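ATP-dependent protease subunit HslV (Trypanosoma brucei brucei, PDB 4HNZ) cleaves unfolded protein substrates in mitochondria as the threonine-protease partner of the HslU unfoldase, helping to regulate DNA helicase PIF2 levels. Local coordinates at residues S94-E105 and D118-G126. Numbering follows the deposited sequence.
Sequences SLIVCSAEETLE and DGIVAIGSG
With CG1 of Ile123 set between its backbone N and carbonyl carbon (chi1 54°) and the chain extended beyond it, CD1 packs on Ser94, 3.4 Å from its O and 3.7 Å from its CB, where a small side chain suits the close approach. Ile96, also extended, runs alongside Ile123, pointing the other way, and lays CD1 3.7 Å from CG1 of Val121. Beta-branched Val121 serves two neighbours: CG1 faces Ile96 and Glu105, while CG2 meets CG2 of Thr103 at 3.9 Å. OG1 of Thr103 is hydrogen-bonded to NH1 of Arg7. Glu105, CG anti to its N (chi1 157°), runs its aliphatic part over Val121 and along CG2 of Ile123. A water donates to OE1 and accepts from Ala122 N, both at 2.8 Å, so water, not a direct hydrogen bond, links the buried carboxylate to the backbone of Ala122. The axes of strands 94-98 and 120-123 approach to 7.4 Å. The packing holds Ile123 about 6 Å, side chain to side chain, from Thr1, probably the catalytic nucleophile. This is face-to-face packing in the Ntn-hydrolase sandwich: strand 120-123 pairs with strand 3-8 in one sheet, and strands 93-98 and 103-107 belong to the other, backed by helix 71-84.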
loop_
_atom_site.group_PDB
_atom_site.type_symbol
_atom_site.label_atom_id
_atom_site.label_comp_id
_atom_site.label_asym_id
_atom_site.label_seq_id
_atom_site.Cartn_x
_atom_site.Cartn_y
_atom_site.Cartn_z
ATOM N N SER A 94 -15.012 13.157 19.731
ATOM C CA SER A 94 -14.355 14.129 20.569
ATOM C C SER A 94 -15.436 14.851 21.319
ATOM O O SER A 94 -16.542 14.967 20.810
ATOM C CB SER A 94 -13.615 15.114 19.708
ATOM O OG SER A 94 -12.508 14.457 19.171
ATOM N N LEU A 95 -15.113 15.355 22.502
ATOM C CA LEU A 95 -16.106 15.978 23.432
ATOM C C LEU A 95 -15.587 17.240 23.946
ATOM O O LEU A 95 -14.387 17.360 24.152
ATOM C CB LEU A 95 -16.355 15.114 24.643
ATOM C CG LEU A 95 -16.788 13.691 24.371
ATOM C CD1 LEU A 95 -16.912 12.959 25.688
ATOM C CD2 LEU A 95 -18.110 13.585 23.570
ATOM N N ILE A 96 -16.459 18.213 24.076
ATOM C CA ILE A 96 -16.177 19.372 24.916
ATOM C C ILE A 96 -17.193 19.361 26.029
ATOM O O ILE A 96 -18.403 19.257 25.778
ATOM C CB ILE A 96 -16.307 20.688 24.156
ATOM C CG1 ILE A 96 -15.195 20.803 23.136
ATOM C CG2 ILE A 96 -16.165 21.850 25.120
ATOM C CD1 ILE A 96 -15.243 22.069 22.301
ATOM N N VAL A 97 -16.696 19.491 27.261
ATOM C CA VAL A 97 -17.545 19.541 28.451
ATOM C C VAL A 97 -17.396 20.917 29.063
ATOM O O VAL A 97 -16.284 21.289 29.417
ATOM C CB VAL A 97 -17.086 18.571 29.561
ATOM C CG1 VAL A 97 -18.255 18.219 30.489
ATOM C CG2 VAL A 97 -16.494 17.330 28.999
ATOM N N CYS A 98 -18.522 21.573 29.344
ATOM C CA CYS A 98 -18.554 22.842 30.040
ATOM C C CYS A 98 -19.356 22.890 31.302
ATOM O O CYS A 98 -20.464 22.381 31.379
ATOM C CB CYS A 98 -19.254 23.881 29.179
ATOM S SG CYS A 98 -18.278 24.348 27.800
ATOM N N SER A 99 -18.758 23.537 32.289
ATOM C CA SER A 99 -19.483 24.076 33.403
ATOM C C SER A 99 -19.219 25.572 33.386
ATOM O O SER A 99 -18.473 26.089 32.548
ATOM C CB SER A 99 -19.018 23.464 34.710
ATOM O OG SER A 99 -17.707 23.871 34.978
ATOM N N ALA A 100 -19.822 26.268 34.347
ATOM C CA ALA A 100 -19.589 27.699 34.502
ATOM C C ALA A 100 -18.117 27.927 34.821
ATOM O O ALA A 100 -17.501 28.822 34.248
ATOM C CB ALA A 100 -20.483 28.281 35.575
ATOM N N GLU A 101 -17.542 27.062 35.649
ATOM C CA GLU A 101 -16.135 27.186 36.044
ATOM C C GLU A 101 -15.135 26.679 34.999
ATOM O O GLU A 101 -14.146 27.352 34.734
ATOM C CB GLU A 101 -15.870 26.444 37.375
ATOM C CG GLU A 101 -16.313 27.194 38.625
ATOM C CD GLU A 101 -17.779 27.575 38.582
ATOM O OE1 GLU A 101 -18.598 26.692 38.207
ATOM O OE2 GLU A 101 -18.101 28.769 38.862
ATOM N N GLU A 102 -15.388 25.500 34.431
ATOM C CA GLU A 102 -14.378 24.732 33.717
ATOM C C GLU A 102 -14.865 24.331 32.339
ATOM O O GLU A 102 -16.028 24.000 32.137
ATOM C CB GLU A 102 -13.996 23.437 34.496
ATOM C CG GLU A 102 -13.475 23.608 35.935
ATOM C CD GLU A 102 -13.568 22.321 36.793
ATOM O OE1 GLU A 102 -14.622 22.060 37.437
ATOM O OE2 GLU A 102 -12.567 21.561 36.871
ATOM N N THR A 103 -13.938 24.313 31.388
ATOM C CA THR A 103 -14.139 23.688 30.100
ATOM C C THR A 103 -13.003 22.710 29.795
ATOM O O THR A 103 -11.819 23.061 29.877
ATOM C CB THR A 103 -14.166 24.753 28.961
ATOM O OG1 THR A 103 -15.117 25.786 29.266
ATOM C CG2 THR A 103 -14.545 24.131 27.681
ATOM N N LEU A 104 -13.368 21.525 29.339
ATOM C CA LEU A 104 -12.410 20.531 28.897
ATOM C C LEU A 104 -12.774 19.949 27.557
ATOM O O LEU A 104 -13.911 19.631 27.281
ATOM C CB LEU A 104 -12.348 19.342 29.861
ATOM C CG LEU A 104 -11.878 19.800 31.200
ATOM C CD1 LEU A 104 -13.014 19.675 32.176
ATOM C CD2 LEU A 104 -10.674 18.989 31.662
ATOM N N GLU A 105 -11.738 19.663 26.814
ATOM C CA GLU A 105 -11.848 18.951 25.611
ATOM C C GLU A 105 -11.168 17.586 25.815
ATOM O O GLU A 105 -10.057 17.478 26.344
ATOM C CB GLU A 105 -11.170 19.770 24.499
ATOM C CG GLU A 105 -10.716 18.976 23.294
ATOM C CD GLU A 105 -9.880 19.822 22.301
ATOM O OE1 GLU A 105 -9.788 21.078 22.494
ATOM O OE2 GLU A 105 -9.339 19.201 21.321
ATOM N N ASP A 118 -7.508 32.825 27.193
ATOM C CA ASP A 118 -8.570 33.350 26.381
ATOM C C ASP A 118 -9.919 32.607 26.493
ATOM O O ASP A 118 -10.884 33.050 25.909
ATOM C CB ASP A 118 -8.113 33.433 24.921
ATOM C CG ASP A 118 -7.845 32.064 24.307
ATOM O OD1 ASP A 118 -8.394 31.021 24.794
ATOM O OD2 ASP A 118 -7.048 32.015 23.344
ATOM N N GLY A 119 -9.985 31.488 27.202
ATOM C CA GLY A 119 -11.256 30.790 27.402
ATOM C C GLY A 119 -11.833 30.045 26.211
ATOM O O GLY A 119 -12.991 29.643 26.223
ATOM N N ILE A 120 -11.029 29.781 25.198
ATOM C CA ILE A 120 -11.554 29.190 23.960
ATOM C C ILE A 120 -11.097 27.750 23.744
ATOM O O ILE A 120 -9.916 27.439 23.811
ATOM C CB ILE A 120 -11.112 30.033 22.733
ATOM C CG1 ILE A 120 -11.717 31.403 22.814
ATOM C CG2 ILE A 120 -11.495 29.355 21.403
ATOM C CD1 ILE A 120 -11.022 32.388 21.895
ATOM N N VAL A 121 -12.057 26.901 23.416
ATOM C CA VAL A 121 -11.836 25.501 23.106
ATOM C C VAL A 121 -12.731 25.108 21.956
ATOM O O VAL A 121 -13.840 25.584 21.860
ATOM C CB VAL A 121 -12.274 24.604 24.302
ATOM C CG1 VAL A 121 -12.118 23.129 23.979
ATOM C CG2 VAL A 121 -11.424 24.904 25.519
ATOM N N ALA A 122 -12.249 24.236 21.091
ATOM C CA ALA A 122 -13.035 23.826 19.933
ATOM C C ALA A 122 -12.577 22.491 19.386
ATOM O O ALA A 122 -11.393 22.174 19.430
ATOM C CB ALA A 122 -12.923 24.875 18.831
ATOM N N ILE A 123 -13.526 21.758 18.813
ATOM C CA ILE A 123 -13.270 20.480 18.180
ATOM C C ILE A 123 -14.027 20.351 16.845
ATOM O O ILE A 123 -14.862 21.183 16.501
ATOM C CB ILE A 123 -13.677 19.294 19.064
ATOM C CG1 ILE A 123 -15.132 19.394 19.519
ATOM C CG2 ILE A 123 -12.762 19.235 20.269
ATOM C CD1 ILE A 123 -15.667 18.180 20.247
ATOM N N GLY A 124 -13.704 19.258 16.118
ATOM C CA GLY A 124 -14.321 18.924 14.847
ATOM C C GLY A 124 -13.457 19.378 13.688
ATOM O O GLY A 124 -12.552 20.139 13.863
ATOM N N SER A 125 -13.792 18.933 12.493
ATOM C CA SER A 125 -13.164 19.397 11.283
ATOM C C SER A 125 -13.144 20.901 11.195
ATOM O O SER A 125 -12.264 21.466 10.576
ATOM C CB SER A 125 -13.933 18.823 10.063
ATOM O OG SER A 125 -15.345 19.047 10.201
ATOM N N GLY A 126 -14.141 21.589 11.740
ATOM C CA GLY A 126 -14.145 23.059 11.653
ATOM C C GLY A 126 -13.608 23.803 12.876
ATOM O O GLY A 126 -13.471 25.041 12.853
HETATM O O HOH W 1 -14.586 27.852 27.059
HETATM O O HOH W 2 -9.072 20.700 19.338
HETATM O O HOH W 3 -9.486 23.644 21.450
#